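Local coordinates for aspartate semialdehyde dehydrogenase (Francisella tularensis subsp. tularensis, PDB 4WOJ) that catalyses the NADPH-dependent reductive dephosphorylation of L-aspartyl-4-phosphate to L-aspartate semialdehyde, in the shared pathway to lysine, threonine and methionine, at the interface of chains A and B. Sequence-based numbering; all coordinates share one arbitrary frame. Chains: chain A/B, Aspartate semialdehyde dehydrogenase.

The interface of chains A and B. Residues chain A 239-241, 244, 266; chain B 333, 335.
The carboxylate of A:Glu244 and the guanidinium of B:Arg333 meet edge to edge from opposite directions, their planes only 9° apart. The grip is end-on: NH2 of B:Arg333 donates to the syn lone pair of A:Glu244 OE1 at 2.7 Å. NH1 of B:Arg333 reaches A:Glu244 OE2 at 2.9 Å, on the syn side but slightly out of the carboxylate plane. At the same guanidinium edge, NH2 of B:Arg333 also bonds in plane to a lone pair of the backbone carbonyl O of A:Gly239, 3.2 Å away. The two flat groups thus fix each other's rotation. The methyl CG2 of A:Thr241 lies above the guanidinium plane, beyond the outer NH1–NH2 edge, 3.9 Å from CZ of B:Arg333. The ammonium of B:Lys335 sits towards the other side, its NZ 2.9 Å from OE1 of A:Glu244, a salt bridge whose hydrogen bond is weak. Across the carboxylate plane from that ammonium, the backbone N of A:Thr241 descends on A:Glu244 OE1 at 2.8 Å, 53° out of the plane. Two cations beside one carboxylate would probably favour its anionic form. B:Arg333 reaches the acid by a chain bent at chi2 (-62°) and chi3; CG1 of A:Ile266 packs 3.7 Å from its NH1. B:Lys335 instead runs extended past the A:Gly239 carbonyl before turning at chi4. A:Thr241 just precedes helix 242-255, and its bond to A:Glu244, with a weak return bond from A:Glu244 N to OG1, forms a capping box. The ion pairs join that helix start to strand 329-336 of the partner within the two-fold homodimer interface, the end of strand 263-266 packing alongside through A:Ile266; the cluster's centre is about 16 Å from the predicted catalytic A:Cys141.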
ATOM      1  N   GLY A 239      -8.398  14.172  12.875  1.00 76.53           N
ATOM      2  CA  GLY A 239      -8.314  13.848  11.438  1.00 72.42           C
ATOM      3  C   GLY A 239      -7.889  12.403  11.193  1.00 70.42           C
ATOM      4  O   GLY A 239      -8.114  11.838  10.114  1.00 66.22           O
ATOM      5  N   GLN A 240      -7.279  11.808  12.213  1.00 71.32           N
ATOM      6  CA  GLN A 240      -6.830  10.407  12.172  1.00 72.10           C
ATOM      7  C   GLN A 240      -8.003   9.433  12.297  1.00 72.24           C
ATOM      8  O   GLN A 240      -9.085   9.799  12.762  1.00 63.56           O
ATOM      9  CB  GLN A 240      -5.883  10.133  13.334  1.00 71.65           C
ATOM     10  CG  GLN A 240      -4.642  10.997  13.350  1.00 70.58           C
ATOM     11  CD  GLN A 240      -3.913  10.895  14.661  1.00 69.48           C
ATOM     12  OE1 GLN A 240      -4.428  11.324  15.699  1.00 73.84           O
ATOM     13  NE2 GLN A 240      -2.701  10.343  14.629  1.00 68.65           N
ATOM     14  N   THR A 241      -7.790   8.195  11.870  1.00 68.04           N
ATOM     15  CA  THR A 241      -8.679   7.129  12.290  1.00 66.74           C
ATOM     16  C   THR A 241      -8.177   6.704  13.667  1.00 70.94           C
ATOM     17  O   THR A 241      -7.079   7.105  14.103  1.00 61.38           O
ATOM     18  CB  THR A 241      -8.705   5.931  11.322  1.00 62.27           C
ATOM     19  OG1 THR A 241      -7.423   5.301  11.261  1.00 60.81           O
ATOM     20  CG2 THR A 241      -9.089   6.377   9.951  1.00 61.56           C
ATOM     21  N   GLU A 244      -4.884   4.854  13.568  1.00 60.96           N
ATOM     22  CA  GLU A 244      -3.708   5.728  13.395  1.00 63.05           C
ATOM     23  C   GLU A 244      -3.271   6.440  14.680  1.00 68.12           C
ATOM     24  O   GLU A 244      -2.079   6.549  14.960  1.00 77.20           O
ATOM     25  CB  GLU A 244      -4.008   6.759  12.289  1.00 54.56           C
ATOM     26  CG  GLU A 244      -4.250   6.111  10.910  1.00 46.63           C
ATOM     27  CD  GLU A 244      -4.977   6.986   9.927  1.00 36.72           C
ATOM     28  OE1 GLU A 244      -5.497   8.066  10.272  1.00 37.28           O
ATOM     29  OE2 GLU A 244      -5.059   6.582   8.779  1.00 39.76           O
ATOM     30  N   ILE A 266      -0.612   6.968   7.654  1.00 20.31           N
ATOM     31  CA  ILE A 266      -1.890   6.505   7.264  1.00 21.01           C
ATOM     32  C   ILE A 266      -1.979   4.984   7.245  1.00 21.51           C
ATOM     33  O   ILE A 266      -1.030   4.301   6.839  1.00 21.22           O
ATOM     34  CB  ILE A 266      -2.233   7.018   5.881  1.00 21.88           C
ATOM     35  CG1 ILE A 266      -3.740   6.874   5.682  1.00 21.68           C
ATOM     36  CG2 ILE A 266      -1.382   6.277   4.855  1.00 21.68           C
ATOM     37  CD1 ILE A 266      -4.205   7.068   4.261  1.00 22.63           C
TER
ATOM     38  N   ARG B 333      -8.013  12.355   3.302  1.00 18.91           N
ATOM     39  CA  ARG B 333      -7.377  12.032   4.540  1.00 19.79           C
ATOM     40  C   ARG B 333      -6.400  13.172   4.881  1.00 20.33           C
ATOM     41  O   ARG B 333      -5.387  12.963   5.504  1.00 20.11           O
ATOM     42  CB  ARG B 333      -6.681  10.673   4.467  1.00 21.56           C
ATOM     43  CG  ARG B 333      -7.594   9.492   4.129  1.00 25.29           C
ATOM     44  CD  ARG B 333      -8.692   9.230   5.152  1.00 25.21           C
ATOM     45  NE  ARG B 333      -8.262   9.558   6.513  1.00 27.72           N
ATOM     46  CZ  ARG B 333      -7.536   8.783   7.326  1.00 30.36           C
ATOM     47  NH1 ARG B 333      -7.104   7.589   6.947  1.00 29.37           N
ATOM     48  NH2 ARG B 333      -7.227   9.224   8.550  1.00 34.37           N
ATOM     49  N   LYS B 335      -4.801  15.798   6.771  1.00 24.47           N
ATOM     50  CA  LYS B 335      -4.757  16.067   8.185  1.00 24.33           C
ATOM     51  C   LYS B 335      -3.402  16.586   8.583  1.00 25.37           C
ATOM     52  O   LYS B 335      -2.402  16.421   7.879  1.00 26.18           O
ATOM     53  CB  LYS B 335      -5.095  14.805   8.944  1.00 24.44           C
ATOM     54  CG  LYS B 335      -4.065  13.718   8.808  1.00 25.60           C
ATOM     55  CD  LYS B 335      -4.437  12.485   9.606  1.00 25.20           C
ATOM     56  CE  LYS B 335      -3.211  11.614   9.861  1.00 28.19           C
ATOM     57  NZ  LYS B 335      -3.540  10.160   9.792  1.00 30.99           N
TER